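Polymerase X (Deinococcus radiodurans, PDB 2W9M) probably catalyses template-directed DNA synthesis from deoxyribonucleoside triphosphates, as a family X DNA polymerase of DNA repair that also carries bound zinc ions. Local coordinates at residues A[159-163]-A[191-196]; A[196-202]-A[231-237]. All coordinates share one frame; numbering follows the deposited sequence.

Contact 1 of 2, residues A[159-163]-A[191-196]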
loop_
_atom_site.group_PDB
_atom_site.type_symbol
_atom_site.label_atom_id
_atom_site.label_comp_id
_atom_site.label_asym_id
_atom_site.label_seq_id
_atom_site.Cartn_x
_atom_site.Cartn_y
_atom_site.Cartn_z
ATOM N N GLN A 159 -16.299 -0.822 -6.569
ATOM C CA GLN A 159 -16.836 0.384 -7.188
ATOM C C GLN A 159 -15.688 1.264 -7.652
ATOM O O GLN A 159 -15.793 1.977 -8.646
ATOM C CB GLN A 159 -17.714 1.165 -6.211
ATOM C CG GLN A 159 -19.198 0.849 -6.301
ATOM C CD GLN A 159 -20.058 1.952 -5.711
ATOM O OE1 GLN A 159 -19.731 3.137 -5.821
ATOM N NE2 GLN A 159 -21.166 1.569 -5.083
ATOM N N ARG A 160 -14.589 1.204 -6.911
ATOM C CA ARG A 160 -13.387 1.942 -7.258
ATOM C C ARG A 160 -12.170 1.017 -7.205
ATOM O O ARG A 160 -12.141 0.059 -6.431
ATOM C CB ARG A 160 -13.215 3.142 -6.328
ATOM C CG ARG A 160 -14.030 4.364 -6.740
ATOM C CD ARG A 160 -13.704 5.590 -5.880
ATOM N NE ARG A 160 -13.878 6.842 -6.621
ATOM C CZ ARG A 160 -12.878 7.619 -7.028
ATOM N NH1 ARG A 160 -11.626 7.290 -6.756
ATOM N NH2 ARG A 160 -13.128 8.735 -7.701
ATOM N N GLN A 161 -11.179 1.293 -8.045
ATOM C CA GLN A 161 -9.988 0.456 -8.141
ATOM C C GLN A 161 -8.841 1.021 -7.310
ATOM O O GLN A 161 -8.825 2.207 -6.992
ATOM C CB GLN A 161 -9.548 0.335 -9.601
ATOM C CG GLN A 161 -10.610 -0.247 -10.518
ATOM C CD GLN A 161 -11.047 -1.624 -10.079
ATOM O OE1 GLN A 161 -10.260 -2.382 -9.510
ATOM N NE2 GLN A 161 -12.303 -1.960 -10.339
ATOM N N SER A 162 -7.883 0.170 -6.956
ATOM C CA SER A 162 -6.698 0.626 -6.244
ATOM C C SER A 162 -5.821 1.413 -7.202
ATOM O O SER A 162 -5.884 1.209 -8.413
ATOM C CB SER A 162 -5.913 -0.556 -5.657
ATOM O OG SER A 162 -5.263 -1.313 -6.666
ATOM N N LEU A 163 -5.011 2.317 -6.662
ATOM C CA LEU A 163 -4.095 3.097 -7.485
ATOM C C LEU A 163 -3.182 2.182 -8.292
ATOM O O LEU A 163 -2.796 2.512 -9.412
ATOM C CB LEU A 163 -3.252 4.028 -6.617
ATOM C CG LEU A 163 -2.200 4.866 -7.349
ATOM C CD1 LEU A 163 -2.846 5.703 -8.449
ATOM C CD2 LEU A 163 -1.441 5.750 -6.369
ATOM N N GLY A 191 -2.438 10.558 -8.475
ATOM C CA GLY A 191 -2.124 9.648 -7.385
ATOM C C GLY A 191 -3.216 9.405 -6.365
ATOM O O GLY A 191 -2.934 9.062 -5.218
ATOM N N LEU A 192 -4.464 9.575 -6.777
ATOM C CA LEU A 192 -5.579 9.315 -5.884
ATOM C C LEU A 192 -5.431 7.907 -5.305
ATOM O O LEU A 192 -5.313 6.937 -6.050
ATOM C CB LEU A 192 -6.900 9.455 -6.642
ATOM C CG LEU A 192 -8.016 10.170 -5.886
ATOM C CD1 LEU A 192 -7.597 11.598 -5.613
ATOM C CD2 LEU A 192 -9.318 10.125 -6.671
ATOM N N GLU A 193 -5.422 7.798 -3.978
ATOM C CA GLU A 193 -5.262 6.501 -3.316
ATOM C C GLU A 193 -6.246 5.463 -3.861
ATOM O O GLU A 193 -5.948 4.270 -3.914
ATOM C CB GLU A 193 -5.406 6.637 -1.795
ATOM C CG GLU A 193 -6.653 7.385 -1.337
ATOM C CD GLU A 193 -6.470 8.897 -1.325
ATOM O OE1 GLU A 193 -5.310 9.363 -1.316
ATOM O OE2 GLU A 193 -7.490 9.619 -1.318
ATOM N N THR A 194 -7.415 5.935 -4.268
ATOM C CA THR A 194 -8.407 5.095 -4.917
ATOM C C THR A 194 -8.802 5.749 -6.244
ATOM O O THR A 194 -8.783 6.974 -6.362
ATOM C CB THR A 194 -9.628 4.892 -4.015
ATOM O OG1 THR A 194 -9.405 3.758 -3.166
ATOM C CG2 THR A 194 -10.859 4.649 -4.841
ATOM N N VAL A 195 -9.144 4.936 -7.241
ATOM C CA VAL A 195 -9.265 5.416 -8.616
ATOM C C VAL A 195 -10.529 4.933 -9.332
ATOM O O VAL A 195 -10.847 3.743 -9.314
ATOM C CB VAL A 195 -8.030 4.995 -9.428
ATOM C CG1 VAL A 195 -8.408 4.683 -10.854
ATOM C CG2 VAL A 195 -6.965 6.072 -9.365
ATOM N N ARG A 196 -11.240 5.857 -9.975
ATOM C CA ARG A 196 -12.491 5.516 -10.650
ATOM C C ARG A 196 -12.271 4.723 -11.935
ATOM O O ARG A 196 -13.113 3.913 -12.324
ATOM C CB ARG A 196 -13.310 6.773 -10.952
ATOM C CG ARG A 196 -12.569 7.824 -11.762
ATOM C CD ARG A 196 -13.423 9.077 -11.963
ATOM N NE ARG A 196 -13.963 9.193 -13.316
ATOM C CZ ARG A 196 -14.954 8.452 -13.802
ATOM N NH1 ARG A 196 -15.522 7.513 -13.057
ATOM N NH2 ARG A 196 -15.372 8.647 -15.043
#
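The side chain of Arg160 runs obliquely across Thr194 and ends with its guanidinium beside the backbone of Thr194 to Arg196. With its CG anti to the carbonyl carbon (chi1 -83°) and the chain extended as far as NE, the aliphatic part passes along the Thr194 methyl; the two are modelled very close, so their exact spacing is doubtful. The guanidinium meets the backbone in two ways: Thr194 O lies at its edge, near its plane, 2.9 Å from Arg160 NH1, whereas the Arg196 amide N stands over one face, toward the rim. Leu192 CD2 comes up obliquely to Arg160 NH1 at 3.7 Å. The two guanidinium planes are turned 49° apart, and Arg196 carries its charge away to Glu234. Next along the strands, Gln161 and Val195 form an antiparallel hydrogen-bonded pair, with Gln161 N to Val195 O and Val195 N to Gln161 O both 2.8 Å. The Gln161 amide turns elsewhere, to Phe155 O and Arg158. Beyond the pair, Ser162 N-caps helix 163-176, and Leu163 lays its CB 3.6 Å from Leu192 O, just after the Schellman turn at Gly191. Chemically, a short strand pair is flanked on one side by an arginine with packed methylenes; the like charges of Arg160 and Arg196 are probably eased by separate acids, Asp187 by a long, weak ion pair with Arg160 and Glu234 with Arg196.

Contact 2 of 2, residues A[196-202]-A[231-237]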
loop_
_atom_site.group_PDB
_atom_site.type_symbol
_atom_site.label_atom_id
_atom_site.label_comp_id
_atom_site.label_asym_id
_atom_site.label_seq_id
_atom_site.Cartn_x
_atom_site.Cartn_y
_atom_site.Cartn_z
ATOM N N ARG A 196 -11.240 5.857 -9.975
ATOM C CA ARG A 196 -12.491 5.516 -10.650
ATOM C C ARG A 196 -12.271 4.723 -11.935
ATOM O O ARG A 196 -13.113 3.913 -12.324
ATOM C CB ARG A 196 -13.310 6.773 -10.952
ATOM C CG ARG A 196 -12.569 7.824 -11.762
ATOM C CD ARG A 196 -13.423 9.077 -11.963
ATOM N NE ARG A 196 -13.963 9.193 -13.316
ATOM C CZ ARG A 196 -14.954 8.452 -13.802
ATOM N NH1 ARG A 196 -15.522 7.513 -13.057
ATOM N NH2 ARG A 196 -15.372 8.647 -15.043
ATOM N N ALA A 197 -11.142 4.961 -12.592
ATOM C CA ALA A 197 -10.830 4.261 -13.831
ATOM C C ALA A 197 -9.382 4.460 -14.255
ATOM O O ALA A 197 -8.704 5.371 -13.782
ATOM C CB ALA A 197 -11.764 4.721 -14.941
ATOM N N ALA A 198 -8.911 3.597 -15.150
ATOM C CA ALA A 198 -7.633 3.818 -15.811
ATOM C C ALA A 198 -7.834 4.886 -16.879
ATOM O O ALA A 198 -8.346 4.602 -17.961
ATOM C CB ALA A 198 -7.123 2.536 -16.431
ATOM N N GLU A 199 -7.447 6.116 -16.562
ATOM C CA GLU A 199 -7.638 7.237 -17.472
ATOM C C GLU A 199 -6.354 7.590 -18.213
ATOM O O GLU A 199 -5.274 7.666 -17.626
ATOM C CB GLU A 199 -8.168 8.456 -16.718
ATOM C CG GLU A 199 -9.639 8.354 -16.317
ATOM C CD GLU A 199 -10.027 9.359 -15.239
ATOM O OE1 GLU A 199 -10.726 10.345 -15.565
ATOM O OE2 GLU A 199 -9.627 9.164 -14.066
ATOM N N LEU A 200 -6.486 7.810 -19.513
ATOM C CA LEU A 200 -5.348 8.090 -20.372
ATOM C C LEU A 200 -5.686 9.299 -21.235
ATOM O O LEU A 200 -6.850 9.556 -21.542
ATOM C CB LEU A 200 -5.070 6.875 -21.264
ATOM C CG LEU A 200 -3.637 6.367 -21.425
ATOM C CD1 LEU A 200 -2.954 6.276 -20.075
ATOM C CD2 LEU A 200 -3.628 5.013 -22.115
ATOM N N THR A 201 -4.670 10.052 -21.621
ATOM C CA THR A 201 -4.877 11.155 -22.544
ATOM C C THR A 201 -4.032 10.908 -23.799
ATOM O O THR A 201 -2.994 10.249 -23.739
ATOM C CB THR A 201 -4.572 12.509 -21.875
ATOM O OG1 THR A 201 -5.612 13.445 -22.186
ATOM C CG2 THR A 201 -3.223 13.044 -22.315
ATOM N N VAL A 202 -4.486 11.419 -24.936
ATOM C CA VAL A 202 -3.933 11.015 -26.226
ATOM C C VAL A 202 -4.222 12.076 -27.296
ATOM O O VAL A 202 -5.273 12.718 -27.261
ATOM C CB VAL A 202 -4.545 9.659 -26.654
ATOM C CG1 VAL A 202 -4.818 9.620 -28.148
ATOM C CG2 VAL A 202 -3.661 8.497 -26.210
ATOM N N VAL A 231 -10.974 -3.686 -15.069
ATOM C CA VAL A 231 -10.609 -2.309 -14.761
ATOM C C VAL A 231 -11.203 -1.348 -15.787
ATOM O O VAL A 231 -10.835 -1.388 -16.962
ATOM C CB VAL A 231 -9.086 -2.133 -14.748
ATOM C CG1 VAL A 231 -8.725 -0.714 -14.357
ATOM C CG2 VAL A 231 -8.445 -3.136 -13.803
ATOM N N PRO A 232 -12.131 -0.482 -15.346
ATOM C CA PRO A 232 -12.753 0.506 -16.238
ATOM C C PRO A 232 -11.705 1.410 -16.890
ATOM O O PRO A 232 -10.742 1.821 -16.236
ATOM C CB PRO A 232 -13.641 1.323 -15.294
ATOM C CG PRO A 232 -13.894 0.421 -14.132
ATOM C CD PRO A 232 -12.646 -0.387 -13.970
ATOM N N VAL A 233 -11.896 1.708 -18.170
ATOM C CA VAL A 233 -10.922 2.473 -18.932
ATOM C C VAL A 233 -11.568 3.653 -19.644
ATOM O O VAL A 233 -12.655 3.528 -20.199
ATOM C CB VAL A 233 -10.226 1.591 -19.984
ATOM C CG1 VAL A 233 -9.488 2.447 -20.994
ATOM C CG2 VAL A 233 -9.275 0.618 -19.312
ATOM N N GLU A 234 -10.891 4.796 -19.619
ATOM C CA GLU A 234 -11.334 5.967 -20.365
ATOM C C GLU A 234 -10.164 6.600 -21.094
ATOM O O GLU A 234 -9.130 6.892 -20.496
ATOM C CB GLU A 234 -11.977 6.999 -19.442
ATOM C CG GLU A 234 -13.327 6.586 -18.894
ATOM C CD GLU A 234 -13.953 7.661 -18.031
ATOM O OE1 GLU A 234 -13.923 8.844 -18.431
ATOM O OE2 GLU A 234 -14.478 7.317 -16.952
ATOM N N ILE A 235 -10.334 6.808 -22.392
ATOM C CA ILE A 235 -9.302 7.428 -23.200
ATOM C C ILE A 235 -9.904 8.631 -23.897
ATOM O O ILE A 235 -10.898 8.513 -24.609
ATOM C CB ILE A 235 -8.716 6.434 -24.227
ATOM C CG1 ILE A 235 -8.036 5.271 -23.495
ATOM C CG2 ILE A 235 -7.741 7.134 -25.163
ATOM C CD1 ILE A 235 -7.421 4.237 -24.408
ATOM N N ALA A 236 -9.323 9.798 -23.651
ATOM C CA ALA A 236 -9.787 11.024 -24.279
ATOM C C ALA A 236 -8.720 11.514 -25.237
ATOM O O ALA A 236 -7.539 11.545 -24.893
ATOM C CB ALA A 236 -10.093 12.082 -23.230
ATOM N N CYS A 237 -9.133 11.892 -26.440
ATOM C CA CYS A 237 -8.192 12.355 -27.450
ATOM C C CYS A 237 -8.504 13.769 -27.939
ATOM O O CYS A 237 -9.577 14.308 -27.670
ATOM C CB CYS A 237 -8.136 11.372 -28.619
ATOM S SG CYS A 237 -9.702 10.531 -28.948
#
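Glu234 O takes two donors from the neighbouring strand: the Leu200 N-H, 3.0 Å from N to O and nearly along the C=O axis, and the weaker CA-H of Glu199, whose CA is 3.4 Å away. Ala198 O is used likewise, receiving Glu234 N at 3.0 Å with a nearly straight N-H...O angle of 170°, while Val233 CA-H leans in beside it. Ala198 N to Pro232 O and Ala236 N to Leu200 O continue the parallel ladder, which weakens at Val202. On the face with Glu199 and Thr201, the Glu234 chain is extended beyond CG (chi2 -178°) and reaches Arg196. The two side chains cross at about a right angle with guanidinium and carboxylate planes 70° apart, and the salt bridge is made by Arg196 NH2 and Glu234 OE2, modelled at 2.5 Å, a length too short to be taken at face value. Glu199 lies alongside Glu234, pointing the same way, their OE1 atoms 4.5 Å apart; Arg250 bridges to Glu234 OE1 and probably eases this repulsion, while Glu199 OE2 accepts the Asp187 amide. A glutamine in place of Glu234 removes the negative charge that Arg196 and Arg250 share, and the Arg196 guanidinium would probably be freer to turn. The opposite face is apolar: Ala198 CB meets Val233 CG2 at 4.1 Å, and Leu200 CB meets Ile235 CG1 at 4.0 Å. Helix 163-176 covers this side through Val169, Ala170 and Leu173, and helix 243-249 packs on Thr201 and Ala236 from the other. Strand 183-184 flanks Glu199 and Thr201, and strand 224-228 flanks Val233 and Ile235. The result is a mixed sheet with helices on both faces, consistent with the palm of a family X polymerase.

In the fold
Leaving helix 141-157, the chain forms strand 161-162, then helix 163-176, strand 183-184 and helix 186-190 before contact 1 closes this loop antiparallel on the start of strand 194-203. That same strand runs on into contact 2, which closes a second loop, holding helix 206-212 and strands 217-218 and 224-228, as strand 231-238 returns parallel. The loops follow in series, neither nested nor crossed, sharing Arg196; the contact centres lie about 13 Å apart, and Gln161 packs on Pro232 where they meet. Contact 1 also faces helix 526-535 near the C terminus, whereas contact 2 builds the middle of the mixed sheet.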